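Local coordinates for protein Aln2 (Streptomyces sp. CM020, PDB 6P7L) that probably takes part in biosynthesis of the polyketide antibiotic alnumycin, as a noncanonical member of the NTF2-like superfamily with a SnoaL-like domain, at residues 41-44 with 45-49; 34-37 with 38-41; 69-72 with 73-77; 49-53 with 54-58. All coordinates share one frame; numbering follows the deposited sequence.

Contacts 2, 1 and 4 follow one another along helix 34-52, sharing T41 and then H49, and all three touch the second subunit; with contact 3 they illustrate how local chemistry follows place in a fold. Contact 1 is the buried one: aromatic rings and amides packed against the sheet, with a polar side toward the neighbouring subunit. Contact 2, near the helix start, is partly buried, and its side chains are mostly apolar. Contact 4, at the surface, ends the helix with backbone and charged groups. Contact 3, also at the surface, lies about 21 Å from contact 1 between centres, across the chain's centre, and is a hairpin built on strand pairing.

Contact 1 of 4, residues 41-44 with 45-49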
loop_
_atom_site.group_PDB
_atom_site.type_symbol
_atom_site.label_atom_id
_atom_site.label_comp_id
_atom_site.label_asym_id
_atom_site.label_seq_id
_atom_site.Cartn_x
_atom_site.Cartn_y
_atom_site.Cartn_z
ATOM N N THR A 41 3.676 11.426 -0.731
ATOM C CA THR A 41 2.774 10.424 -1.308
ATOM C C THR A 41 2.276 10.863 -2.675
ATOM O O THR A 41 2.083 10.030 -3.574
ATOM C CB THR A 41 1.556 10.125 -0.428
ATOM O OG1 THR A 41 0.613 11.218 -0.435
ATOM C CG2 THR A 41 1.956 9.772 1.009
ATOM N N GLN A 42 2.032 12.157 -2.836
ATOM C CA GLN A 42 1.490 12.665 -4.099
ATOM C C GLN A 42 2.567 12.679 -5.175
ATOM O O GLN A 42 2.288 12.404 -6.346
ATOM C CB GLN A 42 0.888 14.061 -3.901
ATOM C CG GLN A 42 -0.278 14.058 -2.915
ATOM C CD GLN A 42 -1.343 13.066 -3.327
ATOM O OE1 GLN A 42 -2.075 13.284 -4.297
ATOM N NE2 GLN A 42 -1.343 11.907 -2.663
ATOM N N PHE A 43 3.804 13.027 -4.802
ATOM C CA PHE A 43 4.909 12.948 -5.750
ATOM C C PHE A 43 5.044 11.541 -6.325
ATOM O O PHE A 43 5.136 11.354 -7.541
ATOM C CB PHE A 43 6.208 13.356 -5.063
ATOM C CG PHE A 43 7.429 13.178 -5.935
ATOM C CD1 PHE A 43 7.773 14.111 -6.892
ATOM C CD2 PHE A 43 8.234 12.056 -5.769
ATOM C CE1 PHE A 43 8.905 13.931 -7.664
ATOM C CE2 PHE A 43 9.333 11.864 -6.547
ATOM C CZ PHE A 43 9.671 12.804 -7.501
ATOM N N TYR A 44 5.046 10.541 -5.464
ATOM C CA TYR A 44 5.281 9.176 -5.924
ATOM C C TYR A 44 4.089 8.626 -6.715
ATOM O O TYR A 44 4.277 7.906 -7.709
ATOM C CB TYR A 44 5.566 8.289 -4.724
ATOM C CG TYR A 44 6.952 8.351 -4.168
ATOM C CD1 TYR A 44 8.063 8.284 -4.996
ATOM C CD2 TYR A 44 7.166 8.513 -2.811
ATOM C CE1 TYR A 44 9.343 8.342 -4.474
ATOM C CE2 TYR A 44 8.421 8.532 -2.299
ATOM C CZ TYR A 44 9.511 8.463 -3.102
ATOM O OH TYR A 44 10.784 8.515 -2.603
ATOM N N ALA A 45 2.863 8.964 -6.298
ATOM C CA ALA A 45 1.696 8.521 -7.045
ATOM C C ALA A 45 1.776 9.043 -8.475
ATOM O O ALA A 45 1.592 8.289 -9.447
ATOM C CB ALA A 45 0.408 9.002 -6.353
ATOM N N ARG A 46 2.070 10.340 -8.620
ATOM C CA ARG A 46 2.146 10.924 -9.959
ATOM C C ARG A 46 3.351 10.378 -10.713
ATOM O O ARG A 46 3.273 10.102 -11.923
ATOM C CB ARG A 46 2.189 12.444 -9.841
ATOM C CG ARG A 46 0.823 13.016 -9.275
ATOM C CD ARG A 46 0.649 14.487 -9.335
ATOM N NE ARG A 46 -0.787 14.804 -9.402
ATOM C CZ ARG A 46 -1.577 14.943 -8.341
ATOM N NH1 ARG A 46 -1.082 14.816 -7.117
ATOM N NH2 ARG A 46 -2.862 15.228 -8.494
ATOM N N GLN A 47 4.472 10.188 -10.024
ATOM C CA GLN A 47 5.658 9.687 -10.713
ATOM C C GLN A 47 5.414 8.290 -11.285
ATOM O O GLN A 47 5.812 7.992 -12.426
ATOM C CB GLN A 47 6.843 9.658 -9.761
ATOM C CG GLN A 47 8.199 9.398 -10.433
ATOM C CD GLN A 47 9.302 9.224 -9.424
ATOM O OE1 GLN A 47 9.217 8.340 -8.549
ATOM N NE2 GLN A 47 10.329 10.072 -9.502
ATOM N N MET A 48 4.797 7.405 -10.491
ATOM C CA MET A 48 4.588 6.034 -10.957
ATOM C C MET A 48 3.434 5.983 -11.966
ATOM O O MET A 48 3.467 5.169 -12.905
ATOM C CB MET A 48 4.310 5.069 -9.800
ATOM C CG MET A 48 5.508 4.721 -8.931
ATOM S SD MET A 48 6.913 4.062 -9.886
ATOM C CE MET A 48 7.777 5.556 -9.998
ATOM N N HIS A 49 2.419 6.846 -11.815
ATOM C CA HIS A 49 1.379 6.879 -12.846
ATOM C C HIS A 49 1.995 7.164 -14.205
ATOM O O HIS A 49 1.631 6.529 -15.206
ATOM C CB HIS A 49 0.298 7.915 -12.560
ATOM C CG HIS A 49 -0.624 7.549 -11.428
ATOM N ND1 HIS A 49 -1.739 8.296 -11.111
ATOM C CD2 HIS A 49 -0.589 6.532 -10.540
ATOM C CE1 HIS A 49 -2.364 7.744 -10.085
ATOM N NE2 HIS A 49 -1.670 6.683 -9.700
HETATM O O HOH W 1 -2.458 16.048 -5.363
#
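Four i to i+4 bonds of regular helix join T41-Y44 to A45-H49, from A45 N to T41 O, R46 N to Q42 O, Q47 N to F43 O and M48 N to Y44 O, the shortest being Q47 N to F43 O at 2.8 Å. On one side of the helix the Q47 amide packs beside the F43 and Y44 rings. Its first torsion sets CG opposite the backbone N (chi1 -169°), and the extended chain carries the amide out beside Y44 and across F43. NE2 comes within 3.4 Å of F43 CZ, with ring and amide planes inclined by 62°, while OE1 meets the edge of the Y44 ring, in its plane, 3.7 Å from CD1. F43 CD2 in turn sits over a face of Y44. The amide is gripped at both ends: OE1 accepts from R157, and NE2 bonds to T62 and S154. Y44 OH bonds to D143 and T118.

Q42 and R46 form the other, more polar side. R46 NH1 reaches Q42 OE1 at 3.4 Å in a bent, weak bond, and a water donates to the same OE1 (3.0 Å). Q42 NE2 donates to T41 OG1 at 3.0 Å, in the amide plane; that hydroxyl is also bonded to V38 O. Stronger partners come from the second subunit, where V108 N and M106 O take the Q42 amide and E109 forms a salt bridge with R46. This two-sided helix, one side on the curved sheet and the other on a subunit interface, fits the alpha+beta cone of the NTF2-like fold.

Contact 2 of 4, residues 34-37 with 38-41; sequences PELY and VEVT
The first two turns of helix 34-52, the N-terminal helix of the SnoaL-like domain, form this contact, opening at P34. Backbone bonds run from V38 N to P34 O, E39 N to E35 O, V40 N to L36 O and T41 N to Y37 O, all between 2.9 and 3.0 Å. Across the turn Y37 and T41 meet at about a right angle: the T41 methyl CG2 lies 3.6 Å from Y37 CE2, approaching the ring obliquely, and 3.2 Å from Y37 O. T41 can do this because its first torsion turns OG1 back over the main chain (chi1 72°), where the hydroxyl donates to V38 O at 2.8 Å, and leaves CG2 on the Y37 side. On another side L36 CD1 touches V40 CG2 at 4.2 Å and E39 OE1 at 3.9 Å. L36 also packs on V108 and V40 on M106, both of strand 98-110, while the carboxylate of E39 forms a salt bridge with R147. Y37 of the second subunit packs on T41, and Y37 here packs on T41 of the third. With its hydroxyl engaged by the helix backbone, T41 presents a methyl to Y37 of its own chain, and the side-chain part of the contact is chiefly apolar.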
loop_
_atom_site.group_PDB
_atom_site.type_symbol
_atom_site.label_atom_id
_atom_site.label_comp_id
_atom_site.label_asym_id
_atom_site.label_seq_id
_atom_site.Cartn_x
_atom_site.Cartn_y
_atom_site.Cartn_z
ATOM N N PRO A 34 3.202 16.418 8.622
ATOM C CA PRO A 34 2.136 15.861 7.781
ATOM C C PRO A 34 2.125 16.456 6.383
ATOM O O PRO A 34 1.883 15.734 5.403
ATOM C CB PRO A 34 0.851 16.183 8.578
ATOM C CG PRO A 34 1.348 16.248 10.040
ATOM C CD PRO A 34 2.687 16.937 9.914
ATOM N N GLU A 35 2.443 17.747 6.265
ATOM C CA GLU A 35 2.479 18.381 4.952
ATOM C C GLU A 35 3.503 17.704 4.054
ATOM O O GLU A 35 3.230 17.414 2.875
ATOM C CB GLU A 35 2.806 19.863 5.101
ATOM C CG GLU A 35 1.752 20.701 5.765
ATOM C CD GLU A 35 1.809 20.739 7.314
ATOM O OE1 GLU A 35 2.628 20.057 7.976
ATOM O OE2 GLU A 35 0.977 21.454 7.879
ATOM N N LEU A 36 4.694 17.437 4.602
ATOM C CA LEU A 36 5.740 16.768 3.833
ATOM C C LEU A 36 5.326 15.357 3.468
ATOM O O LEU A 36 5.506 14.919 2.325
ATOM C CB LEU A 36 7.070 16.729 4.602
ATOM C CG LEU A 36 8.168 15.988 3.834
ATOM C CD1 LEU A 36 8.445 16.797 2.553
ATOM C CD2 LEU A 36 9.413 15.838 4.632
ATOM N N TYR A 37 4.769 14.616 4.435
ATOM C CA TYR A 37 4.338 13.248 4.153
ATOM C C TYR A 37 3.320 13.206 3.012
ATOM O O TYR A 37 3.459 12.422 2.051
ATOM C CB TYR A 37 3.762 12.620 5.411
ATOM C CG TYR A 37 3.447 11.189 5.207
ATOM C CD1 TYR A 37 4.447 10.224 5.344
ATOM C CD2 TYR A 37 2.184 10.782 4.823
ATOM C CE1 TYR A 37 4.178 8.903 5.147
ATOM C CE2 TYR A 37 1.909 9.435 4.606
ATOM C CZ TYR A 37 2.923 8.516 4.780
ATOM O OH TYR A 37 2.704 7.168 4.562
ATOM N N VAL A 38 2.306 14.067 3.085
ATOM C CA VAL A 38 1.307 14.114 2.030
ATOM C C VAL A 38 1.969 14.469 0.703
ATOM O O VAL A 38 1.671 13.862 -0.331
ATOM C CB VAL A 38 0.193 15.101 2.399
ATOM C CG1 VAL A 38 -0.737 15.381 1.228
ATOM C CG2 VAL A 38 -0.617 14.553 3.579
ATOM N N GLU A 39 2.881 15.447 0.718
ATOM C CA GLU A 39 3.566 15.874 -0.500
ATOM C C GLU A 39 4.337 14.722 -1.137
ATOM O O GLU A 39 4.343 14.569 -2.371
ATOM C CB GLU A 39 4.510 17.021 -0.183
ATOM C CG GLU A 39 5.079 17.669 -1.423
ATOM C CD GLU A 39 6.006 18.808 -1.131
ATOM O OE1 GLU A 39 6.452 18.976 0.042
ATOM O OE2 GLU A 39 6.271 19.554 -2.100
ATOM N N VAL A 40 5.006 13.914 -0.304
ATOM C CA VAL A 40 5.745 12.751 -0.777
ATOM C C VAL A 40 4.805 11.712 -1.385
ATOM O O VAL A 40 5.082 11.167 -2.462
ATOM C CB VAL A 40 6.592 12.157 0.369
ATOM C CG1 VAL A 40 7.175 10.796 -0.013
ATOM C CG2 VAL A 40 7.713 13.107 0.761
ATOM N N THR A 41 3.676 11.426 -0.731
ATOM C CA THR A 41 2.774 10.424 -1.308
ATOM C C THR A 41 2.276 10.863 -2.675
ATOM O O THR A 41 2.083 10.030 -3.574
ATOM C CB THR A 41 1.556 10.125 -0.428
ATOM O OG1 THR A 41 0.613 11.218 -0.435
ATOM C CG2 THR A 41 1.956 9.772 1.009
#

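Contact 3 of 4, residues 69-72 with 73-77; sequences FRLA and GGTVL
One face of the R70 guanidinium is covered by the V76 methyl CG2, which sits over the centre of the group, 3.2 Å from R70 CZ; the carbonyl of G74 lies obliquely to it. The R70 chain bends at its third torsion (chi3 -64°), which folds the flat group back across V76, although so close an approach leaves the exact placement of this exposed side chain doubtful. R70 NH2 also forms a long, weak ion pair with E68. F69 and L77 occupy the other side of the sheet, where F69 CB and L77 CB approach to 4.1 Å and both side chains pack on I83 of helix 80-90. These pairs belong to a beta hairpin: F69 with L77 is an antiparallel hydrogen-bonded pair, R70 with V76 a non-hydrogen-bonded one, and a type I turn from L71 to G74 with a G1 bulge, G74 at positive phi (109°), reverses the chain. F69 N donates to L77 O at 2.8 Å, and L77 N donates to F69 O. L71 N meets T75 O at 2.9 Å. The turn is closed by G74 N donating to L71 O at 3.0 Å. Beside it the side chains of L71 and T75 run together, with L71 CD1 3.7 Å from T75 CB.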
loop_
_atom_site.group_PDB
_atom_site.type_symbol
_atom_site.label_atom_id
_atom_site.label_comp_id
_atom_site.label_asym_id
_atom_site.label_seq_id
_atom_site.Cartn_x
_atom_site.Cartn_y
_atom_site.Cartn_z
ATOM N N PHE A 69 20.603 7.253 -10.716
ATOM C CA PHE A 69 19.649 6.154 -10.652
ATOM C C PHE A 69 20.458 4.870 -10.662
ATOM O O PHE A 69 20.988 4.486 -11.712
ATOM C CB PHE A 69 18.675 6.207 -11.833
ATOM C CG PHE A 69 17.455 5.362 -11.658
ATOM C CD1 PHE A 69 17.554 3.995 -11.501
ATOM C CD2 PHE A 69 16.187 5.934 -11.670
ATOM C CE1 PHE A 69 16.419 3.213 -11.338
ATOM C CE2 PHE A 69 15.069 5.143 -11.519
ATOM C CZ PHE A 69 15.177 3.802 -11.346
ATOM N N ARG A 70 20.493 4.176 -9.524
ATOM C CA ARG A 70 21.318 2.986 -9.363
ATOM C C ARG A 70 20.420 1.764 -9.427
ATOM O O ARG A 70 19.643 1.488 -8.496
ATOM C CB ARG A 70 22.115 3.030 -8.057
ATOM C CG ARG A 70 23.212 2.011 -8.026
ATOM C CD ARG A 70 24.038 2.327 -6.959
ATOM N NE ARG A 70 24.745 3.627 -7.049
ATOM C CZ ARG A 70 26.012 3.797 -7.453
ATOM N NH1 ARG A 70 26.755 2.759 -7.835
ATOM N NH2 ARG A 70 26.541 5.015 -7.476
ATOM N N LEU A 71 20.647 0.978 -10.474
ATOM C CA LEU A 71 19.892 -0.194 -10.834
ATOM C C LEU A 71 20.283 -1.339 -9.919
ATOM O O LEU A 71 21.374 -1.359 -9.322
ATOM C CB LEU A 71 20.175 -0.562 -12.298
ATOM C CG LEU A 71 19.702 0.380 -13.412
ATOM C CD1 LEU A 71 20.272 -0.028 -14.775
ATOM C CD2 LEU A 71 18.197 0.397 -13.477
ATOM N N ALA A 72 19.407 -2.338 -9.890
ATOM C CA ALA A 72 19.637 -3.478 -9.007
ATOM C C ALA A 72 21.007 -4.115 -9.247
ATOM O O ALA A 72 21.684 -4.546 -8.303
ATOM C CB ALA A 72 18.517 -4.500 -9.188
ATOM N N GLY A 73 21.441 -4.170 -10.490
ATOM C CA GLY A 73 22.672 -4.850 -10.827
ATOM C C GLY A 73 23.951 -4.070 -10.657
ATOM O O GLY A 73 25.043 -4.623 -10.832
ATOM N N GLY A 74 23.857 -2.798 -10.318
ATOM C CA GLY A 74 25.015 -1.952 -10.136
ATOM C C GLY A 74 25.210 -0.913 -11.212
ATOM O O GLY A 74 26.008 0.011 -11.015
ATOM N N THR A 75 24.530 -1.029 -12.345
ATOM C CA THR A 75 24.617 0.021 -13.351
ATOM C C THR A 75 23.971 1.304 -12.831
ATOM O O THR A 75 22.933 1.277 -12.159
ATOM C CB THR A 75 23.941 -0.428 -14.646
ATOM O OG1 THR A 75 24.676 -1.518 -15.217
ATOM C CG2 THR A 75 23.886 0.719 -15.647
ATOM N N VAL A 76 24.626 2.431 -13.089
ATOM C CA VAL A 76 24.129 3.735 -12.670
ATOM C C VAL A 76 23.758 4.494 -13.928
ATOM O O VAL A 76 24.552 4.564 -14.875
ATOM C CB VAL A 76 25.159 4.523 -11.843
ATOM C CG1 VAL A 76 24.579 5.883 -11.448
ATOM C CG2 VAL A 76 25.564 3.741 -10.634
ATOM N N LEU A 77 22.576 5.085 -13.922
ATOM C CA LEU A 77 22.164 6.043 -14.935
ATOM C C LEU A 77 22.299 7.434 -14.336
ATOM O O LEU A 77 21.818 7.681 -13.233
ATOM C CB LEU A 77 20.720 5.788 -15.335
ATOM C CG LEU A 77 20.463 4.367 -15.788
ATOM C CD1 LEU A 77 18.997 4.218 -16.097
ATOM C CD2 LEU A 77 21.337 4.026 -16.996
#

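Contact 4 of 4, residues 49-53 with 54-58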
loop_
_atom_site.group_PDB
_atom_site.type_symbol
_atom_site.label_atom_id
_atom_site.label_comp_id
_atom_site.label_asym_id
_atom_site.label_seq_id
_atom_site.Cartn_x
_atom_site.Cartn_y
_atom_site.Cartn_z
ATOM N N HIS A 49 2.419 6.846 -11.815
ATOM C CA HIS A 49 1.379 6.879 -12.846
ATOM C C HIS A 49 1.995 7.164 -14.205
ATOM O O HIS A 49 1.631 6.529 -15.206
ATOM C CB HIS A 49 0.298 7.915 -12.560
ATOM C CG HIS A 49 -0.624 7.549 -11.428
ATOM N ND1 HIS A 49 -1.739 8.296 -11.111
ATOM C CD2 HIS A 49 -0.589 6.532 -10.540
ATOM C CE1 HIS A 49 -2.364 7.744 -10.085
ATOM N NE2 HIS A 49 -1.670 6.683 -9.700
ATOM N N ARG A 50 2.953 8.092 -14.248
ATOM C CA ARG A 50 3.577 8.450 -15.515
ATOM C C ARG A 50 4.388 7.281 -16.045
ATOM O O ARG A 50 4.297 6.928 -17.229
ATOM C CB ARG A 50 4.467 9.679 -15.351
ATOM C CG ARG A 50 3.756 10.970 -14.968
ATOM C CD ARG A 50 4.727 12.120 -14.885
ATOM N NE ARG A 50 4.118 13.357 -14.388
ATOM C CZ ARG A 50 4.731 14.538 -14.344
ATOM N NH1 ARG A 50 5.971 14.665 -14.796
ATOM N NH2 ARG A 50 4.107 15.592 -13.840
ATOM N N MET A 51 5.189 6.658 -15.179
ATOM C CA MET A 51 6.030 5.574 -15.661
ATOM C C MET A 51 5.195 4.404 -16.139
ATOM O O MET A 51 5.422 3.862 -17.232
ATOM C CB MET A 51 6.984 5.091 -14.600
ATOM C CG MET A 51 8.058 4.283 -15.333
ATOM S SD MET A 51 9.518 4.069 -14.404
ATOM C CE MET A 51 8.812 3.219 -13.017
ATOM N N ASP A 52 4.213 3.995 -15.335
ATOM C CA ASP A 52 3.381 2.850 -15.706
ATOM C C ASP A 52 2.500 3.150 -16.914
ATOM O O ASP A 52 2.053 2.217 -17.595
ATOM C CB ASP A 52 2.503 2.424 -14.530
ATOM C CG ASP A 52 3.311 1.840 -13.374
ATOM O OD1 ASP A 52 4.364 1.216 -13.627
ATOM O OD2 ASP A 52 2.888 1.987 -12.212
ATOM N N GLY A 53 2.209 4.417 -17.166
ATOM C CA GLY A 53 1.422 4.823 -18.298
ATOM C C GLY A 53 2.217 5.105 -19.549
ATOM O O GLY A 53 1.654 5.613 -20.530
ATOM N N ASP A 54 3.483 4.724 -19.558
ATOM C CA ASP A 54 4.387 4.898 -20.690
ATOM C C ASP A 54 4.710 6.358 -20.977
ATOM O O ASP A 54 5.153 6.700 -22.086
ATOM C CB ASP A 54 3.814 4.237 -21.946
ATOM C CG ASP A 54 3.832 2.719 -21.863
ATOM O OD1 ASP A 54 4.612 2.180 -21.055
ATOM O OD2 ASP A 54 3.058 2.070 -22.593
ATOM N N ASP A 55 4.509 7.239 -20.009
ATOM C CA ASP A 55 4.961 8.624 -20.127
ATOM C C ASP A 55 6.385 8.718 -19.570
ATOM O O ASP A 55 6.658 9.247 -18.476
ATOM C CB ASP A 55 3.984 9.553 -19.419
ATOM C CG ASP A 55 4.393 11.025 -19.497
ATOM O OD1 ASP A 55 5.325 11.377 -20.248
ATOM O OD2 ASP A 55 3.774 11.830 -18.775
ATOM N N PHE A 56 7.315 8.138 -20.341
ATOM C CA PHE A 56 8.690 8.015 -19.871
ATOM C C PHE A 56 9.355 9.379 -19.806
ATOM O O PHE A 56 10.165 9.622 -18.911
ATOM C CB PHE A 56 9.485 7.048 -20.751
ATOM C CG PHE A 56 8.923 5.654 -20.756
ATOM C CD1 PHE A 56 8.965 4.858 -19.614
ATOM C CD2 PHE A 56 8.308 5.152 -21.888
ATOM C CE1 PHE A 56 8.419 3.587 -19.627
ATOM C CE2 PHE A 56 7.769 3.883 -21.878
ATOM C CZ PHE A 56 7.830 3.119 -20.733
ATOM N N GLY A 57 8.989 10.293 -20.702
ATOM C CA GLY A 57 9.525 11.647 -20.618
ATOM C C GLY A 57 9.055 12.367 -19.366
ATOM O O GLY A 57 9.848 13.004 -18.658
ATOM N N GLY A 58 7.764 12.244 -19.050
ATOM C CA GLY A 58 7.247 12.853 -17.839
ATOM C C GLY A 58 7.818 12.224 -16.583
ATOM O O GLY A 58 8.038 12.912 -15.586
#
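R50 and D55 lie side by side and point the same way, their guanidinium and carboxylate planes only 20° apart, yet their charged atoms do not touch: R50 NE stays 4.7 Å from D55 OD2. Each polar end goes to G58 instead. Extended from CG to NE, R50 carries NH1 to G58 O at 2.8 Å; the oxygen lies at the guanidinium edge, though NH1 itself stands above the carbonyl plane of G58. D55, with CG opposite its backbone N (chi1 180°), turns OD1 to accept from G58 N at 2.9 Å, the N-cap bond of helix 56-60. The backbone between them is a Schellman motif ending helix 34-52: D55 N donates to R50 O at 2.8 Å and D54 N to M51 O at 3.1 Å, with D54 at positive phi as the C-prime residue. F56 CE1 rests 3.8 Å from M51 O, and D54 CA lies over a face of the F56 ring. G58 is thus gripped through both N and O, and hydrogen bonds to the backbone define the join between the helices, though the opposite charges of R50 and D55 may favour each other.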